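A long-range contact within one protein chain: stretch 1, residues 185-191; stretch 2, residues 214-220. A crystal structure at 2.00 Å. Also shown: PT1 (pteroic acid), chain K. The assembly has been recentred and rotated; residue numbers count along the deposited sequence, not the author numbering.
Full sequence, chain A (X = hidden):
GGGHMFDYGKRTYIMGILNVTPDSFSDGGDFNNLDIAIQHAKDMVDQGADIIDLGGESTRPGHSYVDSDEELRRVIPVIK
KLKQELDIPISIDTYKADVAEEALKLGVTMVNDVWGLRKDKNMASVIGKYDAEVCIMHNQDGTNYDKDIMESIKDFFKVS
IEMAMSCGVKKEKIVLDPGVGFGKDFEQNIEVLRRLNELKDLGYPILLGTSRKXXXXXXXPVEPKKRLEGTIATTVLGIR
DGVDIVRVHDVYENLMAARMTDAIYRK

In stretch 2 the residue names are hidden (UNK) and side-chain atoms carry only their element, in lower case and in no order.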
ATOM      1  N   ASP A 185       1.778  21.849   6.576  1.00 30.65           N
ATOM      2  CA  ASP A 185       2.059  21.862   5.140  1.00 33.22           C
ATOM      3  C   ASP A 185       2.585  20.493   4.687  1.00 30.86           C
ATOM      4  O   ASP A 185       2.689  19.536   5.466  1.00 33.13           O
ATOM      5  CB  ASP A 185       3.036  22.980   4.766  1.00 32.60           C
ATOM      6  CG  ASP A 185       4.414  22.852   5.376  1.00 38.12           C
ATOM      7  OD1 ASP A 185       4.837  21.732   5.811  1.00 38.06           O
ATOM      8  OD2 ASP A 185       5.053  23.908   5.437  1.00 42.39           O
ATOM      9  N   PHE A 186       2.918  20.445   3.405  1.00 38.70           N
ATOM     10  CA  PHE A 186       3.299  19.214   2.721  1.00 39.53           C
ATOM     11  C   PHE A 186       4.401  18.487   3.493  1.00 38.07           C
ATOM     12  O   PHE A 186       4.256  17.326   3.892  1.00 32.48           O
ATOM     13  CB  PHE A 186       3.728  19.488   1.278  1.00 39.19           C
ATOM     14  CG  PHE A 186       4.241  18.244   0.596  1.00 41.56           C
ATOM     15  CD1 PHE A 186       3.366  17.217   0.264  1.00 39.41           C
ATOM     16  CD2 PHE A 186       5.601  18.061   0.401  1.00 38.65           C
ATOM     17  CE1 PHE A 186       3.835  16.048  -0.306  1.00 42.92           C
ATOM     18  CE2 PHE A 186       6.062  16.901  -0.197  1.00 41.11           C
ATOM     19  CZ  PHE A 186       5.186  15.898  -0.533  1.00 43.30           C
ATOM     20  N   GLU A 187       5.456  19.224   3.777  1.00 38.72           N
ATOM     21  CA  GLU A 187       6.633  18.637   4.387  1.00 43.34           C
ATOM     22  C   GLU A 187       6.315  18.137   5.795  1.00 37.44           C
ATOM     23  O   GLU A 187       6.896  17.160   6.273  1.00 35.19           O
ATOM     24  CB  GLU A 187       7.773  19.659   4.374  1.00 44.33           C
ATOM     25  CG  GLU A 187       8.545  19.601   3.072  1.00 61.54           C
ATOM     26  CD  GLU A 187       9.240  20.876   2.633  1.00 87.08           C
ATOM     27  OE1 GLU A 187       9.210  21.869   3.392  1.00104.89           O
ATOM     28  OE2 GLU A 187       9.809  20.868   1.520  1.00102.51           O
ATOM     29  N   GLN A 188       5.459  18.870   6.488  1.00 35.49           N
ATOM     30  CA  GLN A 188       5.142  18.511   7.856  1.00 33.64           C
ATOM     31  C   GLN A 188       4.250  17.265   7.825  1.00 31.59           C
ATOM     32  O   GLN A 188       4.392  16.383   8.670  1.00 29.39           O
ATOM     33  CB  GLN A 188       4.460  19.672   8.576  1.00 36.88           C
ATOM     34  CG  GLN A 188       5.381  20.874   8.763  1.00 37.83           C
ATOM     35  CD  GLN A 188       4.670  22.174   9.059  1.00 36.80           C
ATOM     36  OE1 GLN A 188       3.540  22.406   8.643  1.00 35.54           O
ATOM     37  NE2 GLN A 188       5.342  23.050   9.786  1.00 33.20           N
ATOM     38  N   ASN A 189       3.341  17.224   6.860  1.00 28.84           N
ATOM     39  CA  ASN A 189       2.462  16.058   6.726  1.00 32.24           C
ATOM     40  C   ASN A 189       3.294  14.798   6.449  1.00 32.53           C
ATOM     41  O   ASN A 189       3.078  13.729   7.078  1.00 32.76           O
ATOM     42  CB  ASN A 189       1.433  16.281   5.622  1.00 32.88           C
ATOM     43  CG  ASN A 189       0.301  17.187   6.051  1.00 31.23           C
ATOM     44  OD1 ASN A 189      -0.209  17.030   7.155  1.00 32.44           O
ATOM     45  ND2 ASN A 189      -0.069  18.134   5.203  1.00 29.10           N
ATOM     46  N   ILE A 190       4.250  14.940   5.525  1.00 30.09           N
ATOM     47  CA  ILE A 190       5.211  13.856   5.181  1.00 33.62           C
ATOM     48  C   ILE A 190       5.977  13.406   6.428  1.00 31.18           C
ATOM     49  O   ILE A 190       6.117  12.199   6.774  1.00 29.81           O
ATOM     50  CB  ILE A 190       6.138  14.305   4.036  1.00 34.51           C
ATOM     51  CG1 ILE A 190       5.371  14.404   2.719  1.00 34.95           C
ATOM     52  CG2 ILE A 190       7.373  13.421   3.900  1.00 39.45           C
ATOM     53  CD1 ILE A 190       4.723  13.127   2.273  1.00 37.37           C
ATOM     54  N   GLU A 191       6.431  14.398   7.166  1.00 31.77           N
ATOM     55  CA  GLU A 191       7.233  14.101   8.327  1.00 31.01           C
ATOM     56  C   GLU A 191       6.427  13.340   9.381  1.00 31.46           C
ATOM     57  O   GLU A 191       6.925  12.394  10.022  1.00 33.93           O
ATOM     58  CB  GLU A 191       7.764  15.398   8.935  1.00 35.19           C
ATOM     59  CG  GLU A 191       8.501  15.098  10.225  1.00 42.01           C
ATOM     60  CD  GLU A 191       9.452  16.153  10.747  1.00 47.96           C
ATOM     61  OE1 GLU A 191       9.424  17.288  10.215  1.00 52.59           O
ATOM     62  OE2 GLU A 191      10.155  15.832  11.732  1.00 52.94           O
ATOM     63  N   UNK A 214      -4.665  16.604  -0.113  1.00 36.88           N
ATOM     64  CA  UNK A 214      -3.744  17.352  -0.953  1.00 37.76           C
ATOM     65  C   UNK A 214      -2.302  16.909  -0.697  1.00 36.52           C
ATOM     66  O   UNK A 214      -1.446  17.096  -1.539  1.00 39.83           O
ATOM     67  c   UNK A 214      -3.879  18.830  -0.692  1.00 41.74           C
ATOM     68  o   UNK A 214      -3.338  19.110   0.589  1.00 44.50           O
ATOM     69  N   UNK A 215      -2.000  16.346   0.461  1.00 36.76           N
ATOM     70  CA  UNK A 215      -0.651  15.805   0.675  1.00 34.29           C
ATOM     71  C   UNK A 215      -0.353  14.665  -0.316  1.00 39.15           C
ATOM     72  O   UNK A 215       0.787  14.500  -0.762  1.00 36.60           O
ATOM     73  c   UNK A 215      -0.421  15.305   2.112  1.00 35.70           C
ATOM     74  c   UNK A 215       1.028  14.868   2.301  1.00 38.33           C
ATOM     75  c   UNK A 215      -1.357  14.167   2.508  1.00 35.14           C
ATOM     76  N   UNK A 216      -1.359  13.872  -0.655  1.00 32.42           N
ATOM     77  CA  UNK A 216      -1.204  12.844  -1.649  1.00 31.32           C
ATOM     78  C   UNK A 216      -1.203  13.481  -3.041  1.00 31.91           C
ATOM     79  O   UNK A 216      -0.376  13.152  -3.888  1.00 31.00           O
ATOM     80  c   UNK A 216      -2.195  10.807  -2.625  1.00 30.19           C
ATOM     81  c   UNK A 216      -2.313  11.800  -1.498  1.00 28.55           C
ATOM     82  c   UNK A 216      -3.355  10.184   0.138  1.00 37.86           C
ATOM     83  c   UNK A 216      -2.241  11.161  -0.114  1.00 30.78           C
ATOM     84  N   UNK A 217      -2.079  14.446  -3.251  1.00 31.84           N
ATOM     85  CA  UNK A 217      -2.191  15.128  -4.554  1.00 31.68           C
ATOM     86  C   UNK A 217      -0.920  15.832  -4.980  1.00 32.68           C
ATOM     87  O   UNK A 217      -0.670  16.054  -6.169  1.00 40.10           O
ATOM     88  N   UNK A 218      -0.114  16.224  -4.021  1.00 35.17           N
ATOM     89  CA  UNK A 218       1.108  16.895  -4.376  1.00 40.88           C
ATOM     90  C   UNK A 218       2.102  15.867  -4.935  1.00 42.52           C
ATOM     91  O   UNK A 218       2.938  16.248  -5.720  1.00 37.23           O
ATOM     92  c   UNK A 218       2.587  18.805  -3.507  1.00 62.82           C
ATOM     93  c   UNK A 218       2.521  19.913  -2.468  1.00 73.74           C
ATOM     94  n   UNK A 218       1.124  21.609  -1.311  1.00 69.57           N
ATOM     95  c   UNK A 218       1.117  20.328  -2.060  1.00 74.49           C
ATOM     96  c   UNK A 218       1.711  17.609  -3.167  1.00 47.14           C
ATOM     97  N   UNK A 219       2.018  14.592  -4.546  1.00 36.75           N
ATOM     98  CA  UNK A 219       2.915  13.552  -5.076  1.00 36.18           C
ATOM     99  C   UNK A 219       2.278  12.965  -6.341  1.00 34.04           C
ATOM    100  O   UNK A 219       2.946  12.642  -7.304  1.00 34.29           O
ATOM    101  c   UNK A 219       3.862  13.070  -2.792  1.00 36.41           C
ATOM    102  c   UNK A 219       3.187  12.469  -4.009  1.00 38.62           C
ATOM    103  c   UNK A 219       4.014  11.297  -4.531  1.00 41.50           C
ATOM    104  N   UNK A 220       0.963  12.851  -6.334  1.00 33.50           N
ATOM    105  CA  UNK A 220       0.209  12.269  -7.406  1.00 35.15           C
ATOM    106  C   UNK A 220      -0.799  13.295  -7.934  1.00 40.26           C
ATOM    107  O   UNK A 220      -1.968  13.244  -7.534  1.00 41.54           O
ATOM    108  c   UNK A 220       1.420   9.494  -7.046  1.00 38.65           C
ATOM    109  c   UNK A 220      -0.528   8.851  -5.647  1.00 34.82           C
ATOM    110  c   UNK A 220       0.328  10.014  -6.129  1.00 33.91           C
ATOM    111  c   UNK A 220      -0.529  11.040  -6.859  1.00 34.50           C
TER
HETATM  112  C2  PT1 K 310      -9.028  13.140   9.755  1.00 26.79           C
HETATM  113  C3  PT1 K 310     -10.122  13.874   9.141  1.00 29.36           C
HETATM  114  C5  PT1 K 310     -11.367  13.852   9.911  1.00 27.84           C
HETATM  115  N6  PT1 K 310     -10.065  14.523   7.948  1.00 31.44           N
HETATM  116  C7  PT1 K 310     -10.343  12.576  11.599  1.00 32.60           C
HETATM  117  N9  PT1 K 310     -11.396  13.231  11.090  1.00 31.81           N
HETATM  118  C10 PT1 K 310     -11.142  15.181   7.489  1.00 29.42           C
HETATM  119  N11 PT1 K 310     -10.430  11.934  12.779  1.00 31.28           N
HETATM  120  C12 PT1 K 310     -12.323  15.199   8.241  1.00 29.46           C
HETATM  121  C21 PT1 K 310      -6.432  18.481   2.241  1.00 35.54           C
HETATM  122  O22 PT1 K 310      -5.311  18.908   2.558  1.00 40.08           O
HETATM  123  O1  PT1 K 310      -7.826  13.066   9.163  1.00 32.81           O
HETATM  124  N4  PT1 K 310      -9.162  12.548  10.959  1.00 33.57           N
HETATM  125  N8  PT1 K 310     -12.428  14.511   9.401  1.00 31.94           N
HETATM  126  C13 PT1 K 310     -11.049  15.930   6.176  1.00 32.92           C
HETATM  127  N14 PT1 K 310     -10.021  16.955   6.317  1.00 29.63           N
HETATM  128  C15 PT1 K 310      -9.220  17.337   5.298  1.00 31.22           C
HETATM  129  C16 PT1 K 310      -9.484  17.010   3.963  1.00 30.57           C
HETATM  130  C17 PT1 K 310      -8.057  18.029   5.609  1.00 31.53           C
HETATM  131  C18 PT1 K 310      -8.596  17.416   2.971  1.00 34.52           C
HETATM  132  C19 PT1 K 310      -7.164  18.432   4.621  1.00 31.87           C
HETATM  133  C20 PT1 K 310      -7.431  18.113   3.299  1.00 34.78           C
HETATM  134  O23 PT1 K 310      -6.698  18.304   1.051  1.00 33.18           O

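Position 214 carries one carbon and then one oxygen, the two-atom side chain of a hydroxyl residue, and it touches nothing on stretch 1. This is Ser214. Its work lies with the pteroic acid: Ser214 N donates to PT1 O23 at 2.9 Å, and Ser214 OG donates to PT1 O22 at 2.8 Å, so both oxygens at that end of the ligand are held by one residue at the start of a helix.

At position 215 a single carbon carries two more, three carbons forked at the first. One arm lies 3.6 Å from Asn189 CB, and the same arm reaches Phe186 and Ile190. The residue is Val215, and the arm is CG2: it sits 3.9 Å from Phe186 CD1 and 4.1 Å from Ile190 CD1. Phe186 CA and Val215 CA, 5.6 Å apart, are the nearest CA pair across the two stretches.

Position 216 has four carbons, forked at the first, one arm two carbons long. That pattern is Ile216. Its CA-to-CB bond points away from stretch 1, and the side chain is buried without touching it.

Position 217 has no side-chain atoms at all, hence Gly217. Nothing of stretch 1 comes within 5.5 Å of where a CB would be, so this contact does not explain the absence.

Position 218 shows four carbons in a row ending in nitrogen. Its first carbon, CB, is 3.8 Å from Phe186 CD1, and the next lies over one face of the ring. This is Lys218, an exposed residue whose CG is the atom over that face.

Position 219 again has one carbon bearing two. One of the pair approaches the ring near its plane, 3.9 Å from Phe186 CZ. This is Val219, and that atom is CG2.

Position 220 has four carbons forked at the second: Leu220, buried but out of reach of stretch 1.

The contact has two parts: the Phe186 ring, in its t rotamer, against stretch 2, and Val215 CG2 set among Phe186, Asn189 and Ile190. Lys218 lies over one face of the ring, while Val219 and the backbone of Val215 meet its edge, with Phe186 CE1 3.4 Å from Val215 O. No hydrogen bond crosses, and Val215 O is buried without a partner. Asp185 OD1 caps the helix of stretch 1 by accepting from Gln188 N at 3.0 Å, while Asp185 N returns a bond to Gln188 OE1 at 2.8 Å.

Stretch 2 (214-220) SVIGKVL
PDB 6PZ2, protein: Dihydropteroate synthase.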